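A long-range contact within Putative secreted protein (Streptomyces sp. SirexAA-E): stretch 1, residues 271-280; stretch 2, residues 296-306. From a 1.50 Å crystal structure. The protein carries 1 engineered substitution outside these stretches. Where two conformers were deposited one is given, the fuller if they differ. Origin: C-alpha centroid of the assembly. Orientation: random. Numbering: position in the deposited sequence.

Stretch 1, residues 271-280: TAETINAAVD
Stretch 2 296-306: QPIEIDRANTV

Residues 272-280 form a helix, with phi/psi near -62/-41, and 298-300 a short strand (phi/psi -72/124, -112/120 and -113/97 for Ile298, Glu299 and Ile300); their axes run parallel, 8° apart in N-to-C direction and 7.6 Å apart at closest approach. The register is set by CA-CA distances of 5.6 Å for Ala272-Ile298, 5.8 Å for Asn276-Glu299 and 6.5 Å for Val279-Ile300. Thr271 (phi/psi -99/159, chi1 p) caps the helix, its OG1 accepting from Thr274 N at 3.1 Å. Thr305 ends a type II turn begun by Arg302; its OG1 donates to Arg302 O at 2.7 Å.

Three direct hydrogen bonds cross the contact, each pairing a side chain with backbone. Asn276 (chi1 m, chi2 -15°) makes two: its OD1 accepts from Glu299 N at 2.7 Å (N-H...acceptor angle 173°), and its ND2 donates to Pro297 O at 3.0 Å (178°). The amide thus satisfies a donor and an acceptor flanking Ile298 in nearly linear geometry. Further along, Arg302 runs extended through chi1 and chi2 (both t), then turns at chi3 (p, 87°; chi4 -117°) and donates from NH2 to Val279 O at 2.9 Å (148°), the acceptor lying at the guanidinium edge, near its plane.

Water extends this network. One accepts from Glu273 N and Gln296 NE2, both at 3.1 Å; a second donates to Asn276 O and Glu299 O, both at 2.8 Å; a third accepts from Asn276 ND2 at 3.2 Å and donates to Gln296 OE1 at 3.0 Å. Gln296 has chi1 p, chi2 t and chi3 -78°.

Van der Waals packing accompanies these bonds. The apolar pair is Ile275 CG2 and Ile298 CG2 at 3.9 Å, both isoleucines having chi1 m, chi2 t. Carbon-to-polar-atom contacts join Ala272 CB to Gln296 O at 3.4 Å, and Val279 (chi1 t) CG1 to Arg302 NH2 at 3.6 Å and Thr305 OG1 at 4.0 Å. The contact buries 515 Å² in total.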

ATOM      1  N   THR A 271      24.881  -3.211   7.421  1.00 21.45           N
ATOM      2  CA  THR A 271      25.126  -3.682   6.066  1.00 21.51           C
ATOM      3  C   THR A 271      24.183  -4.822   5.713  1.00 19.56           C
ATOM      4  O   THR A 271      23.636  -5.486   6.595  1.00 18.91           O
ATOM      5  CB  THR A 271      26.576  -4.171   5.883  1.00 23.19           C
ATOM      6  OG1 THR A 271      26.811  -5.297   6.739  1.00 24.04           O
ATOM      7  CG2 THR A 271      27.565  -3.064   6.213  1.00 25.39           C
ATOM      8  N   ALA A 272      23.996  -5.057   4.421  1.00 18.85           N
ATOM      9  CA  ALA A 272      23.215  -6.203   3.988  1.00 18.45           C
ATOM     10  C   ALA A 272      23.869  -7.506   4.462  1.00 19.33           C
ATOM     11  O   ALA A 272      23.172  -8.464   4.782  1.00 19.50           O
ATOM     12  CB  ALA A 272      23.052  -6.199   2.482  1.00 19.25           C
ATOM     13  N   GLU A 273      25.200  -7.537   4.520  1.00 19.90           N
ATOM     14  CA  GLU A 273      25.898  -8.709   5.040  1.00 21.79           C
ATOM     15  C   GLU A 273      25.451  -9.033   6.467  1.00 19.62           C
ATOM     16  O   GLU A 273      25.177 -10.190   6.793  1.00 20.06           O
ATOM     17  CB  GLU A 273      27.416  -8.502   5.004  1.00 28.08           C
ATOM     18  CG  GLU A 273      28.216  -9.751   5.361  1.00 37.19           C
ATOM     19  CD  GLU A 273      29.718  -9.532   5.270  1.00 45.10           C
ATOM     20  OE1 GLU A 273      30.167  -8.889   4.297  1.00 48.28           O
ATOM     21  OE2 GLU A 273      30.451 -10.006   6.169  1.00 48.30           O
ATOM     22  N   THR A 274      25.375  -8.018   7.320  1.00 18.43           N
ATOM     23  CA  THR A 274      24.975  -8.249   8.708  1.00 18.74           C
ATOM     24  C   THR A 274      23.494  -8.614   8.791  1.00 18.98           C
ATOM     25  O   THR A 274      23.114  -9.535   9.514  1.00 19.58           O
ATOM     26  CB  THR A 274      25.257  -7.023   9.595  1.00 19.44           C
ATOM     27  OG1 THR A 274      26.666  -6.765   9.619  1.00 23.29           O
ATOM     28  CG2 THR A 274      24.788  -7.274  11.016  1.00 20.23           C
ATOM     29  N   ILE A 275      22.661  -7.897   8.046  1.00 16.95           N
ATOM     30  CA  ILE A 275      21.234  -8.191   8.009  1.00 15.80           C
ATOM     31  C   ILE A 275      21.003  -9.638   7.561  1.00 16.80           C
ATOM     32  O   ILE A 275      20.202 -10.376   8.160  1.00 15.73           O
ATOM     33  CB  ILE A 275      20.495  -7.215   7.069  1.00 15.27           C
ATOM     34  CG1 ILE A 275      20.484  -5.806   7.674  1.00 16.26           C
ATOM     35  CG2 ILE A 275      19.071  -7.695   6.791  1.00 15.95           C
ATOM     36  CD1 ILE A 275      20.160  -4.712   6.675  1.00 17.66           C
ATOM     37  N   ASN A 276      21.727 -10.057   6.528  1.00 15.90           N
ATOM     38  CA  ASN A 276      21.572 -11.414   6.021  1.00 15.93           C
ATOM     39  C   ASN A 276      22.056 -12.466   7.011  1.00 17.13           C
ATOM     40  O   ASN A 276      21.430 -13.521   7.156  1.00 17.46           O
ATOM     41  CB  ASN A 276      22.293 -11.564   4.681  1.00 15.81           C
ATOM     42  CG  ASN A 276      21.568 -10.840   3.557  1.00 16.11           C
ATOM     43  OD1 ASN A 276      20.402 -10.451   3.702  1.00 15.54           O
ATOM     44  ND2 ASN A 276      22.246 -10.656   2.435  1.00 18.18           N
ATOM     45  N   ALA A 277      23.158 -12.171   7.697  1.00 17.55           N
ATOM     46  CA  ALA A 277      23.673 -13.059   8.738  1.00 18.82           C
ATOM     47  C   ALA A 277      22.653 -13.230   9.861  1.00 18.46           C
ATOM     48  O   ALA A 277      22.493 -14.326  10.401  1.00 19.16           O
ATOM     49  CB  ALA A 277      24.987 -12.527   9.290  1.00 19.93           C
ATOM     50  N   ALA A 278      21.963 -12.146  10.208  1.00 17.28           N
ATOM     51  CA  ALA A 278      20.951 -12.194  11.260  1.00 16.54           C
ATOM     52  C   ALA A 278      19.846 -13.190  10.913  1.00 16.40           C
ATOM     53  O   ALA A 278      19.454 -14.009  11.745  1.00 16.82           O
ATOM     54  CB  ALA A 278      20.361 -10.806  11.503  1.00 16.71           C
ATOM     55  N   VAL A 279      19.352 -13.126   9.679  1.00 17.21           N
ATOM     56  CA  VAL A 279      18.287 -14.027   9.253  1.00 16.55           C
ATOM     57  C   VAL A 279      18.796 -15.470   9.217  1.00 17.74           C
ATOM     58  O   VAL A 279      18.108 -16.391   9.671  1.00 18.03           O
ATOM     59  CB  VAL A 279      17.727 -13.625   7.877  1.00 16.43           C
ATOM     60  CG1 VAL A 279      16.666 -14.618   7.427  1.00 18.14           C
ATOM     61  CG2 VAL A 279      17.144 -12.219   7.946  1.00 16.92           C
ATOM     62  N   ASP A 280      20.010 -15.664   8.706  1.00 20.62           N
ATOM     63  CA  ASP A 280      20.582 -17.002   8.666  0.52 22.72           C
ATOM     64  C   ASP A 280      20.732 -17.587  10.071  1.00 22.50           C
ATOM     65  O   ASP A 280      20.577 -18.794  10.255  1.00 25.28           O
ATOM     66  CB  ASP A 280      21.934 -16.995   7.957  0.52 26.12           C
ATOM     67  CG  ASP A 280      22.385 -18.388   7.566  0.52 29.00           C
ATOM     68  OD1 ASP A 280      21.546 -19.165   7.063  0.52 29.67           O
ATOM     69  OD2 ASP A 280      23.572 -18.709   7.770  0.52 29.99           O
ATOM     70  N   GLN A 296      24.234  -5.264  -1.667  1.00 17.36           N
ATOM     71  CA  GLN A 296      23.806  -6.584  -2.126  1.00 17.37           C
ATOM     72  C   GLN A 296      22.382  -6.805  -1.630  1.00 16.51           C
ATOM     73  O   GLN A 296      21.945  -6.134  -0.695  1.00 15.85           O
ATOM     74  CB  GLN A 296      24.741  -7.686  -1.618  1.00 22.08           C
ATOM     75  CG  GLN A 296      24.730  -7.835  -0.112  1.00 27.93           C
ATOM     76  CD  GLN A 296      25.668  -8.919   0.384  1.00 34.33           C
ATOM     77  OE1 GLN A 296      25.355 -10.108   0.310  1.00 37.87           O
ATOM     78  NE2 GLN A 296      26.826  -8.511   0.896  1.00 34.65           N
ATOM     79  N   PRO A 297      21.647  -7.743  -2.252  1.00 15.74           N
ATOM     80  CA  PRO A 297      20.264  -7.934  -1.797  1.00 14.10           C
ATOM     81  C   PRO A 297      20.144  -8.393  -0.346  1.00 14.29           C
ATOM     82  O   PRO A 297      20.965  -9.174   0.140  1.00 16.60           O
ATOM     83  CB  PRO A 297      19.734  -9.028  -2.733  1.00 15.24           C
ATOM     84  CG  PRO A 297      20.587  -8.929  -3.950  1.00 16.89           C
ATOM     85  CD  PRO A 297      21.942  -8.534  -3.460  1.00 16.85           C
ATOM     86  N   ILE A 298      19.124  -7.888   0.338  1.00 13.07           N
ATOM     87  CA  ILE A 298      18.685  -8.484   1.585  1.00 12.82           C
ATOM     88  C   ILE A 298      17.996  -9.793   1.231  1.00 13.85           C
ATOM     89  O   ILE A 298      17.061  -9.811   0.424  1.00 16.30           O
ATOM     90  CB  ILE A 298      17.732  -7.549   2.365  1.00 13.88           C
ATOM     91  CG1 ILE A 298      18.493  -6.309   2.840  1.00 16.61           C
ATOM     92  CG2 ILE A 298      17.069  -8.286   3.529  1.00 16.91           C
ATOM     93  CD1 ILE A 298      17.584  -5.150   3.223  1.00 18.93           C
ATOM     94  N   GLU A 299      18.480 -10.887   1.809  1.00 14.32           N
ATOM     95  CA  GLU A 299      17.969 -12.214   1.497  1.00 14.78           C
ATOM     96  C   GLU A 299      17.242 -12.809   2.690  1.00 15.94           C
ATOM     97  O   GLU A 299      17.821 -12.980   3.763  1.00 18.46           O
ATOM     98  CB  GLU A 299      19.108 -13.140   1.053  1.00 19.57           C
ATOM     99  CG  GLU A 299      19.847 -12.606  -0.159  1.00 25.44           C
ATOM    100  CD  GLU A 299      20.679 -13.649  -0.855  1.00 34.95           C
ATOM    101  OE1 GLU A 299      20.781 -14.777  -0.331  1.00 39.45           O
ATOM    102  OE2 GLU A 299      21.232 -13.332  -1.931  1.00 37.94           O
ATOM    103  N   ILE A 300      15.963 -13.110   2.497  1.00 14.83           N
ATOM    104  CA  ILE A 300      15.165 -13.751   3.533  1.00 15.19           C
ATOM    105  C   ILE A 300      14.803 -15.155   3.058  1.00 15.12           C
ATOM    106  O   ILE A 300      13.868 -15.332   2.276  1.00 16.48           O
ATOM    107  CB  ILE A 300      13.895 -12.938   3.849  1.00 15.03           C
ATOM    108  CG1 ILE A 300      14.272 -11.521   4.291  1.00 16.25           C
ATOM    109  CG2 ILE A 300      13.049 -13.632   4.923  1.00 16.29           C
ATOM    110  CD1 ILE A 300      13.084 -10.627   4.534  1.00 17.97           C
ATOM    111  N   ASP A 301      15.574 -16.144   3.506  1.00 14.97           N
ATOM    112  CA  ASP A 301      15.401 -17.525   3.050  1.00 16.33           C
ATOM    113  C   ASP A 301      15.183 -18.472   4.227  1.00 15.21           C
ATOM    114  O   ASP A 301      15.648 -19.619   4.232  1.00 18.22           O
ATOM    115  CB  ASP A 301      16.607 -17.980   2.222  1.00 17.10           C
ATOM    116  CG  ASP A 301      16.291 -19.189   1.362  1.00 19.86           C
ATOM    117  OD1 ASP A 301      15.095 -19.404   1.064  1.00 19.35           O
ATOM    118  OD2 ASP A 301      17.226 -19.930   0.994  1.00 21.91           O
ATOM    119  N   ARG A 302      14.472 -17.971   5.230  1.00 14.36           N
ATOM    120  CA  ARG A 302      14.092 -18.759   6.392  1.00 13.70           C
ATOM    121  C   ARG A 302      12.584 -18.640   6.555  1.00 13.91           C
ATOM    122  O   ARG A 302      12.049 -17.527   6.563  1.00 14.12           O
ATOM    123  CB  ARG A 302      14.805 -18.268   7.646  1.00 15.92           C
ATOM    124  CG  ARG A 302      14.637 -19.189   8.838  1.00 17.80           C
ATOM    125  CD  ARG A 302      15.192 -18.566  10.116  1.00 19.84           C
ATOM    126  NE  ARG A 302      14.198 -17.724  10.784  1.00 22.26           N
ATOM    127  CZ  ARG A 302      14.319 -16.416  10.983  1.00 21.30           C
ATOM    128  NH1 ARG A 302      13.360 -15.753  11.610  1.00 21.88           N
ATOM    129  NH2 ARG A 302      15.402 -15.772  10.574  1.00 21.94           N
ATOM    130  N   ALA A 303      11.902 -19.772   6.675  1.00 14.77           N
ATOM    131  CA  ALA A 303      10.452 -19.766   6.850  1.00 13.97           C
ATOM    132  C   ALA A 303      10.018 -18.939   8.065  1.00 13.16           C
ATOM    133  O   ALA A 303      10.709 -18.904   9.085  1.00 14.91           O
ATOM    134  CB  ALA A 303       9.934 -21.183   6.973  1.00 13.71           C
ATOM    135  N   ASN A 304       8.887 -18.246   7.917  1.00 12.15           N
ATOM    136  CA  ASN A 304       8.245 -17.502   9.002  1.00 13.46           C
ATOM    137  C   ASN A 304       8.989 -16.256   9.471  1.00 12.84           C
ATOM    138  O   ASN A 304       8.647 -15.679  10.507  1.00 14.04           O
ATOM    139  CB  ASN A 304       7.986 -18.433  10.192  1.00 15.06           C
ATOM    140  CG  ASN A 304       6.782 -19.305   9.966  1.00 21.97           C
ATOM    141  OD1 ASN A 304       5.740 -18.822   9.513  1.00 22.58           O
ATOM    142  ND2 ASN A 304       6.921 -20.603  10.234  1.00 26.56           N
ATOM    143  N   THR A 305       9.979 -15.820   8.705  1.00 12.78           N
ATOM    144  CA  THR A 305      10.715 -14.615   9.069  1.00 12.54           C
ATOM    145  C   THR A 305       9.832 -13.383   8.933  1.00 11.12           C
ATOM    146  O   THR A 305       9.221 -13.168   7.881  1.00 13.29           O
ATOM    147  CB  THR A 305      11.968 -14.411   8.191  1.00 13.54           C
ATOM    148  OG1 THR A 305      12.820 -15.556   8.275  1.00 14.43           O
ATOM    149  CG2 THR A 305      12.751 -13.191   8.646  1.00 14.74           C
ATOM    150  N   VAL A 306       9.773 -12.588   9.999  1.00 11.80           N
ATOM    151  CA  VAL A 306       9.117 -11.288   9.974  1.00 11.40           C
ATOM    152  C   VAL A 306      10.146 -10.206   9.649  1.00 12.82           C
ATOM    153  O   VAL A 306      11.206 -10.149  10.272  1.00 14.30           O
ATOM    154  CB  VAL A 306       8.441 -10.964  11.330  1.00 11.39           C
ATOM    155  CG1 VAL A 306       7.829  -9.561  11.321  1.00 13.79           C
ATOM    156  CG2 VAL A 306       7.375 -12.000  11.657  1.00 14.32           C
TER
HETATM  157  O   HOH W   1      26.930  -5.878   2.496  1.00 27.02           O
HETATM  158  O   HOH W   2      19.955 -14.335   4.871  1.00 21.45           O
HETATM  159  O   HOH W   3      25.161 -12.042   2.635  1.00 34.86           O